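Local coordinates for protein profilin II (Acanthamoeba castellanii, PDB 2ACG) that binds monomeric actin and so regulates actin polymerisation, and by binding PIP2 inhibits the formation of IP3 and diacylglycerol, at residues A[20-25]-A[93-98]; A[60-65]-A[84-89]; A[53-58]-A[70-75]. One frame throughout, in Å; residues are numbered along the deposited sequence.

In the fold
Contact 1 (20-25 with 93-98) and contact 2 (60-65 with 84-89) have centres about 12 Å apart and share an antiparallel sheet: L96 N to V89 O (2.8 Å) and I87 N to G98 O (3.0 Å) are probable hydrogen bonds joining strands 94-100 and 84-90. Contact 3 (53-58 with 70-75), about 17 Å from contact 1 between centres, does not touch it. It does meet contact 2, where F60 CB lies 4.0 Å from I55 CG2. The actin-binding site residue K115 has its side chain about 8 Å from that of L96 in contact 1 and about 9 Å from that of R71 in contact 3; contact 2 lies away from it.

Contact 1. Residues A[20-25]-A[93-98]; sequences AIIGHD and KAILIG
I22 and I95 meet as a tightly packed cross-strand pair: their side chains cross obliquely, with I22 CG2 3.5 Å from I95 CB and 3.6 Å from I95 CD1. The other branch of I22 runs along the sheet instead and crosses I97 at a slant, the two CD1 methyls 4.0 Å apart. In I95, CG1 is swung beside the backbone N (chi1 -59°), toward the end of the strand where the H24 ring stands, and this carbon packs at the ring edge, 3.7 Å from H24 CD2. At the same edge H24 NE2 gives a weak hydrogen bond to A94 O (2.8 Å), while the carbonyl carbon of K93 lies over one ring face. NE2 is also weakly hydrogen-bonded to T91 O, so neither carbonyl holds the ring by a strong bond.

Beneath these side chains is an antiparallel ladder, the strand axes running at 154° to each other. A20-I97 and I22-I95 are its hydrogen-bonded pairs. The I22 N to I95 O bond is nearly straight (3.0 Å, 165°), whereas its return bond, I95 N to I22 O, is weak. This is the central antiparallel sheet of the profilin fold, whose N- and C-terminal helices pack against the face of I21 and L96. There I21, in a non-hydrogen-bonded pair with L96, sets CG2 3.9 Å from A94 CB. Helix 2-7 touches I21 through W2, Y5 and V6, and helix 106-123 meets L96 through V113, L116, A117 and L120. On the face of A20, I22, I95 and I97, the loop residues F35 and V37 take over: F35 touches both A20 and I97, and V37 packs on I22.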
# COMPACT_ATOMS: atom_id res chain seq x y z
N ALA A 20 -5.41 2.47 2.44
CA ALA A 20 -6.38 1.38 2.34
C ALA A 20 -5.75 0.11 2.90
O ALA A 20 -4.54 0.05 3.15
CB ALA A 20 -6.77 1.20 0.87
N ILE A 21 -6.58 -0.88 3.13
CA ILE A 21 -6.24 -2.20 3.63
C ILE A 21 -7.03 -3.15 2.71
O ILE A 21 -8.27 -3.13 2.78
CB ILE A 21 -6.53 -2.43 5.14
CG1 ILE A 21 -5.81 -1.38 6.04
CG2 ILE A 21 -6.13 -3.86 5.65
CD1 ILE A 21 -6.29 -1.49 7.52
N ILE A 22 -6.32 -3.85 1.87
CA ILE A 22 -6.88 -4.81 0.90
C ILE A 22 -6.75 -6.22 1.46
O ILE A 22 -5.94 -6.45 2.39
CB ILE A 22 -6.05 -4.64 -0.43
CG1 ILE A 22 -6.93 -4.11 -1.57
CG2 ILE A 22 -5.17 -5.82 -0.85
CD1 ILE A 22 -7.18 -2.59 -1.42
N GLY A 23 -7.52 -7.12 0.93
CA GLY A 23 -7.48 -8.57 1.31
C GLY A 23 -6.51 -9.20 0.30
O GLY A 23 -6.22 -8.57 -0.71
N HIS A 24 -6.02 -10.41 0.56
CA HIS A 24 -5.04 -10.99 -0.37
C HIS A 24 -5.59 -11.20 -1.76
O HIS A 24 -4.79 -11.43 -2.69
CB HIS A 24 -4.30 -12.27 0.02
CG HIS A 24 -3.22 -12.04 1.02
ND1 HIS A 24 -2.60 -13.03 1.72
CD2 HIS A 24 -2.72 -10.87 1.47
CE1 HIS A 24 -1.72 -12.49 2.55
NE2 HIS A 24 -1.78 -11.19 2.42
N ASP A 25 -6.89 -11.10 -1.85
CA ASP A 25 -7.69 -11.25 -3.07
C ASP A 25 -7.81 -9.93 -3.83
O ASP A 25 -8.03 -9.94 -5.08
CB ASP A 25 -9.03 -11.88 -2.65
CG ASP A 25 -9.80 -11.07 -1.63
OD1 ASP A 25 -9.26 -10.26 -0.84
OD2 ASP A 25 -11.06 -11.22 -1.60
N LYS A 93 -2.59 -11.82 6.36
CA LYS A 93 -3.95 -11.86 5.81
C LYS A 93 -4.39 -10.68 5.00
O LYS A 93 -5.45 -10.77 4.33
CB LYS A 93 -4.94 -12.01 6.98
CG LYS A 93 -5.23 -13.46 7.36
CD LYS A 93 -5.95 -13.55 8.69
CE LYS A 93 -6.33 -14.98 9.06
NZ LYS A 93 -5.11 -15.81 9.07
N ALA A 94 -3.66 -9.59 5.05
CA ALA A 94 -4.02 -8.33 4.36
C ALA A 94 -2.89 -7.80 3.52
O ALA A 94 -1.93 -8.52 3.24
CB ALA A 94 -4.33 -7.35 5.52
N ILE A 95 -2.97 -6.57 3.10
CA ILE A 95 -2.02 -5.81 2.32
C ILE A 95 -2.25 -4.31 2.65
O ILE A 95 -3.32 -3.82 2.29
CB ILE A 95 -2.09 -6.01 0.77
CG1 ILE A 95 -1.89 -7.47 0.31
CG2 ILE A 95 -1.05 -5.09 0.05
CD1 ILE A 95 -2.05 -7.67 -1.24
N LEU A 96 -1.30 -3.68 3.29
CA LEU A 96 -1.40 -2.24 3.65
C LEU A 96 -0.92 -1.43 2.44
O LEU A 96 0.01 -1.88 1.74
CB LEU A 96 -0.57 -1.93 4.87
CG LEU A 96 -0.47 -2.97 5.96
CD1 LEU A 96 0.21 -2.38 7.19
CD2 LEU A 96 -1.86 -3.48 6.29
N ILE A 97 -1.51 -0.28 2.29
CA ILE A 97 -1.28 0.64 1.20
C ILE A 97 -1.48 2.08 1.71
O ILE A 97 -2.60 2.34 2.18
CB ILE A 97 -2.38 0.49 0.09
CG1 ILE A 97 -2.51 -0.91 -0.50
CG2 ILE A 97 -2.21 1.58 -1.02
CD1 ILE A 97 -3.51 -0.97 -1.70
N GLY A 98 -0.45 2.87 1.53
CA GLY A 98 -0.50 4.28 1.93
C GLY A 98 0.20 5.09 0.84
O GLY A 98 1.31 4.72 0.44
O HOH W 1 -6.78 -12.34 2.88

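Contact 2. Residues A[60-65]-A[84-89]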
# COMPACT_ATOMS: atom_id res chain seq x y z
N PHE A 60 2.81 -0.43 -12.12
CA PHE A 60 1.51 -0.87 -11.56
C PHE A 60 0.60 0.35 -11.35
O PHE A 60 1.09 1.48 -11.18
CB PHE A 60 1.70 -1.67 -10.30
CG PHE A 60 2.11 -1.02 -9.02
CD1 PHE A 60 3.46 -0.87 -8.70
CD2 PHE A 60 1.16 -0.61 -8.10
CE1 PHE A 60 3.86 -0.30 -7.50
CE2 PHE A 60 1.50 -0.03 -6.87
CZ PHE A 60 2.88 0.13 -6.57
N GLU A 61 -0.70 0.08 -11.37
CA GLU A 61 -1.69 1.12 -11.17
C GLU A 61 -2.44 0.95 -9.85
O GLU A 61 -2.70 -0.15 -9.36
CB GLU A 61 -2.77 1.20 -12.24
CG GLU A 61 -2.33 1.54 -13.65
CD GLU A 61 -3.39 1.33 -14.71
OE1 GLU A 61 -4.54 1.52 -14.24
OE2 GLU A 61 -3.10 1.01 -15.85
N LEU A 62 -2.80 2.09 -9.32
CA LEU A 62 -3.58 2.17 -8.09
C LEU A 62 -4.42 3.45 -8.23
O LEU A 62 -3.90 4.56 -8.40
CB LEU A 62 -2.71 2.09 -6.86
CG LEU A 62 -2.62 0.83 -6.04
CD1 LEU A 62 -2.25 -0.38 -6.84
CD2 LEU A 62 -1.53 1.06 -4.98
N ALA A 63 -5.72 3.21 -8.16
CA ALA A 63 -6.70 4.31 -8.25
C ALA A 63 -6.41 5.24 -9.41
O ALA A 63 -6.49 6.47 -9.26
CB ALA A 63 -6.80 5.04 -6.93
N GLY A 64 -6.10 4.69 -10.58
CA GLY A 64 -5.85 5.52 -11.76
C GLY A 64 -4.46 6.01 -11.95
O GLY A 64 -4.12 6.46 -13.09
N THR A 65 -3.61 5.94 -10.94
CA THR A 65 -2.21 6.39 -11.09
C THR A 65 -1.29 5.22 -11.41
O THR A 65 -1.35 4.14 -10.83
CB THR A 65 -1.66 7.22 -9.89
OG1 THR A 65 -2.62 8.30 -9.63
CG2 THR A 65 -0.29 7.84 -10.21
N ALA A 84 6.13 11.84 -5.56
CA ALA A 84 5.04 11.24 -4.74
C ALA A 84 5.05 9.74 -5.06
O ALA A 84 5.71 9.33 -6.04
CB ALA A 84 3.70 11.87 -5.07
N GLY A 85 4.33 8.95 -4.28
CA GLY A 85 4.35 7.49 -4.58
C GLY A 85 3.54 6.73 -3.55
O GLY A 85 2.86 7.38 -2.75
N VAL A 86 3.68 5.41 -3.58
CA VAL A 86 2.93 4.53 -2.67
C VAL A 86 3.79 3.42 -2.07
O VAL A 86 4.66 2.83 -2.72
CB VAL A 86 1.72 4.01 -3.49
CG1 VAL A 86 2.09 2.87 -4.43
CG2 VAL A 86 0.50 3.67 -2.66
N ILE A 87 3.48 3.11 -0.80
CA ILE A 87 4.13 2.06 -0.03
C ILE A 87 3.12 0.93 0.12
O ILE A 87 2.02 1.26 0.61
CB ILE A 87 4.60 2.54 1.39
CG1 ILE A 87 5.46 3.82 1.32
CG2 ILE A 87 5.35 1.43 2.17
CD1 ILE A 87 6.61 3.84 0.28
N THR A 88 3.44 -0.28 -0.29
CA THR A 88 2.46 -1.39 -0.13
C THR A 88 3.18 -2.50 0.66
O THR A 88 4.26 -2.88 0.20
CB THR A 88 2.01 -1.95 -1.53
OG1 THR A 88 3.15 -2.77 -1.97
CG2 THR A 88 1.65 -0.89 -2.56
N VAL A 89 2.60 -3.00 1.72
CA VAL A 89 3.15 -4.04 2.57
C VAL A 89 2.20 -5.19 2.86
O VAL A 89 1.12 -5.04 3.44
CB VAL A 89 3.64 -3.38 3.87
CG1 VAL A 89 4.17 -4.36 4.90
CG2 VAL A 89 4.65 -2.27 3.55
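F60 reaches V86 with the far end of its ring: CZ lies 3.6 Å and CE2 3.8 Å from V86 CG1, the methyl approaching obliquely. L62, the next residue on the same side of strand 60-62, crosses V86 at about a right angle and brings CD2 to 4.0 Å from V86 CG2. Each V86 methyl therefore has its own nearest partner. With chi1 at 79°, CG1 occupies the crowded position between backbone N and carbonyl carbon and is directed at the ring, while CG2 is left for L62. T88 adds a looser touch through its methyl, CG2 standing 4.3 Å from F60 CZ.

Around this first shell, L62 CD1 sits at the F60 ring edge, in its plane, so that one leucine methyl abuts the ring as the other reaches across. The hydroxyl of T88 is hydrogen-bonded to V77 O on the adjoining strand, which accounts for its polar end and leaves CG2 for the apolar side. I97 touches both L62 and V86, and F49 packs on T88. Farther out, L62 to T65 form a type I' turn closed by reciprocal backbone bonds between L62 and T65, the tight end of the hairpin of strands 60-62 and 65-69. Strand 60-62, the first arm of this hairpin, runs across strand 84-90, the axes of the short segments 9.7 Å apart and at 93°.

No hydrogen bond joins the two segments; with all four touching residues buried, cohesion probably comes from hydrocarbon packing and the exclusion of water.

Contact 3. Residues A[53-58]-A[70-75]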
# COMPACT_ATOMS: atom_id res chain seq x y z
N THR A 53 7.68 -9.78 -11.77
CA THR A 53 8.28 -9.74 -13.13
C THR A 53 7.57 -8.60 -13.88
O THR A 53 8.20 -7.62 -14.32
CB THR A 53 8.24 -11.12 -13.85
OG1 THR A 53 8.56 -12.15 -12.84
CG2 THR A 53 9.20 -11.23 -15.05
N ALA A 54 6.26 -8.74 -13.91
CA ALA A 54 5.31 -7.85 -14.55
C ALA A 54 5.31 -6.40 -14.16
O ALA A 54 5.35 -5.52 -15.07
CB ALA A 54 3.91 -8.47 -14.41
N ILE A 55 5.24 -6.06 -12.89
CA ILE A 55 5.21 -4.64 -12.47
C ILE A 55 6.57 -3.97 -12.62
O ILE A 55 6.70 -2.76 -12.85
CB ILE A 55 4.66 -4.57 -11.01
CG1 ILE A 55 5.72 -5.14 -10.03
CG2 ILE A 55 3.29 -5.26 -10.86
CD1 ILE A 55 5.60 -4.55 -8.59
N ARG A 56 7.59 -4.78 -12.44
CA ARG A 56 9.00 -4.36 -12.52
C ARG A 56 9.24 -3.76 -13.89
O ARG A 56 10.01 -2.79 -14.01
CB ARG A 56 9.94 -5.54 -12.27
CG ARG A 56 11.22 -5.26 -11.49
CD ARG A 56 10.97 -5.20 -10.02
NE ARG A 56 12.01 -4.55 -9.25
CZ ARG A 56 12.37 -3.26 -9.36
NH1 ARG A 56 11.80 -2.40 -10.21
NH2 ARG A 56 13.36 -2.83 -8.56
N SER A 57 8.56 -4.30 -14.89
CA SER A 57 8.70 -3.85 -16.28
C SER A 57 7.64 -2.89 -16.78
O SER A 57 7.99 -1.93 -17.50
CB SER A 57 8.81 -5.05 -17.23
OG SER A 57 7.55 -5.46 -17.71
N ASN A 58 6.39 -3.13 -16.43
CA ASN A 58 5.29 -2.24 -16.87
C ASN A 58 5.00 -1.16 -15.82
O ASN A 58 4.68 0.00 -16.15
CB ASN A 58 4.06 -3.04 -17.30
CG ASN A 58 4.20 -4.02 -18.44
OD1 ASN A 58 4.17 -3.69 -19.65
ND2 ASN A 58 4.30 -5.32 -18.11
N ILE A 70 10.12 0.69 -7.67
CA ILE A 70 11.40 1.05 -7.07
C ILE A 70 11.96 -0.24 -6.36
O ILE A 70 13.05 -0.71 -6.63
CB ILE A 70 11.25 2.06 -5.89
CG1 ILE A 70 11.24 3.54 -6.25
CG2 ILE A 70 12.32 1.78 -4.78
CD1 ILE A 70 10.87 4.34 -4.91
N ARG A 71 11.15 -0.64 -5.40
CA ARG A 71 11.40 -1.77 -4.53
C ARG A 71 10.27 -2.75 -4.80
O ARG A 71 9.22 -2.25 -5.19
CB ARG A 71 11.46 -1.49 -3.04
CG ARG A 71 11.60 -2.76 -2.19
CD ARG A 71 11.21 -2.50 -0.80
NE ARG A 71 12.27 -2.22 0.14
CZ ARG A 71 12.55 -3.07 1.14
NH1 ARG A 71 11.90 -4.23 1.26
NH2 ARG A 71 13.41 -2.74 2.08
N ALA A 72 10.58 -4.00 -4.57
CA ALA A 72 9.60 -5.06 -4.86
C ALA A 72 10.12 -6.42 -4.43
O ALA A 72 10.76 -7.12 -5.22
CB ALA A 72 9.38 -5.02 -6.39
N ASP A 73 9.86 -6.77 -3.19
CA ASP A 73 10.23 -8.09 -2.65
C ASP A 73 8.92 -8.89 -2.48
O ASP A 73 7.97 -8.63 -3.24
CB ASP A 73 11.17 -8.07 -1.49
CG ASP A 73 11.22 -6.79 -0.69
OD1 ASP A 73 10.37 -6.68 0.23
OD2 ASP A 73 12.11 -5.95 -0.94
N ASP A 74 8.93 -9.78 -1.53
CA ASP A 74 7.81 -10.68 -1.24
C ASP A 74 7.05 -10.26 -0.00
O ASP A 74 6.23 -11.01 0.57
CB ASP A 74 8.29 -12.13 -1.19
CG ASP A 74 9.13 -12.44 0.03
OD1 ASP A 74 10.16 -11.80 0.30
OD2 ASP A 74 8.69 -13.39 0.73
N ARG A 75 7.32 -9.02 0.36
CA ARG A 75 6.67 -8.41 1.52
C ARG A 75 6.43 -6.93 1.29
O ARG A 75 5.50 -6.33 1.85
CB ARG A 75 7.48 -8.63 2.79
CG ARG A 75 7.50 -7.40 3.67
CD ARG A 75 7.25 -7.69 5.12
NE ARG A 75 7.55 -6.52 5.89
CZ ARG A 75 7.49 -6.15 7.14
NH1 ARG A 75 7.08 -6.93 8.14
NH2 ARG A 75 7.81 -4.87 7.38
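Apolar contact centres on A72, whose CB projects toward helix 53-58. R56 passes it at the junction of its aliphatic chain and guanidinium, CD 4.0 Å and NE 3.9 Å from A72 CB. I55 CD1 approaches the same methyl more loosely, at 4.4 Å. Both I55 and A72 also touch V77 on strand 76-81, so the buried isoleucine ties the helix to the sheet beside the more exposed arginine.

Among polar approaches, R56 NH2 stands 2.9 Å from I70 O, with the carbonyl oxygen oblique to the guanidinium. A bend at chi2 (79°), followed by an extended chi3, carries the group over A72 to that carbonyl. R56 NH1 makes a weak hydrogen bond to T69 O, and I55 O accepts from T69 OG1; the end of strand 65-69 is thus bonded to the helix from both residues. At this corner I70 and R71 both face Y78, forming a classic beta bulge. Within the helix, A54 O receives N58 N (2.9 Å) and also the side-chain amide N58 ND2 (3.2 Å).

Charge pairing lies on the strand side. R71 NH1 forms a salt bridge with D73 OD2 at 2.8 Å, and D73 OD1 lies in the guanidinium plane at its edge; R71 also makes a cation-pi contact with Y78. R75 bridges to E114 and D118 of helix 106-123, the helix that holds the actin-binding site residue K115.

The contact itself is small, with 160 Å² buried, and no carboxylate faces R56 across it. Backbone carbonyls would instead be expected to orient its cationic guanidinium, through the weak bond to T69 O and the close approach to I70 O.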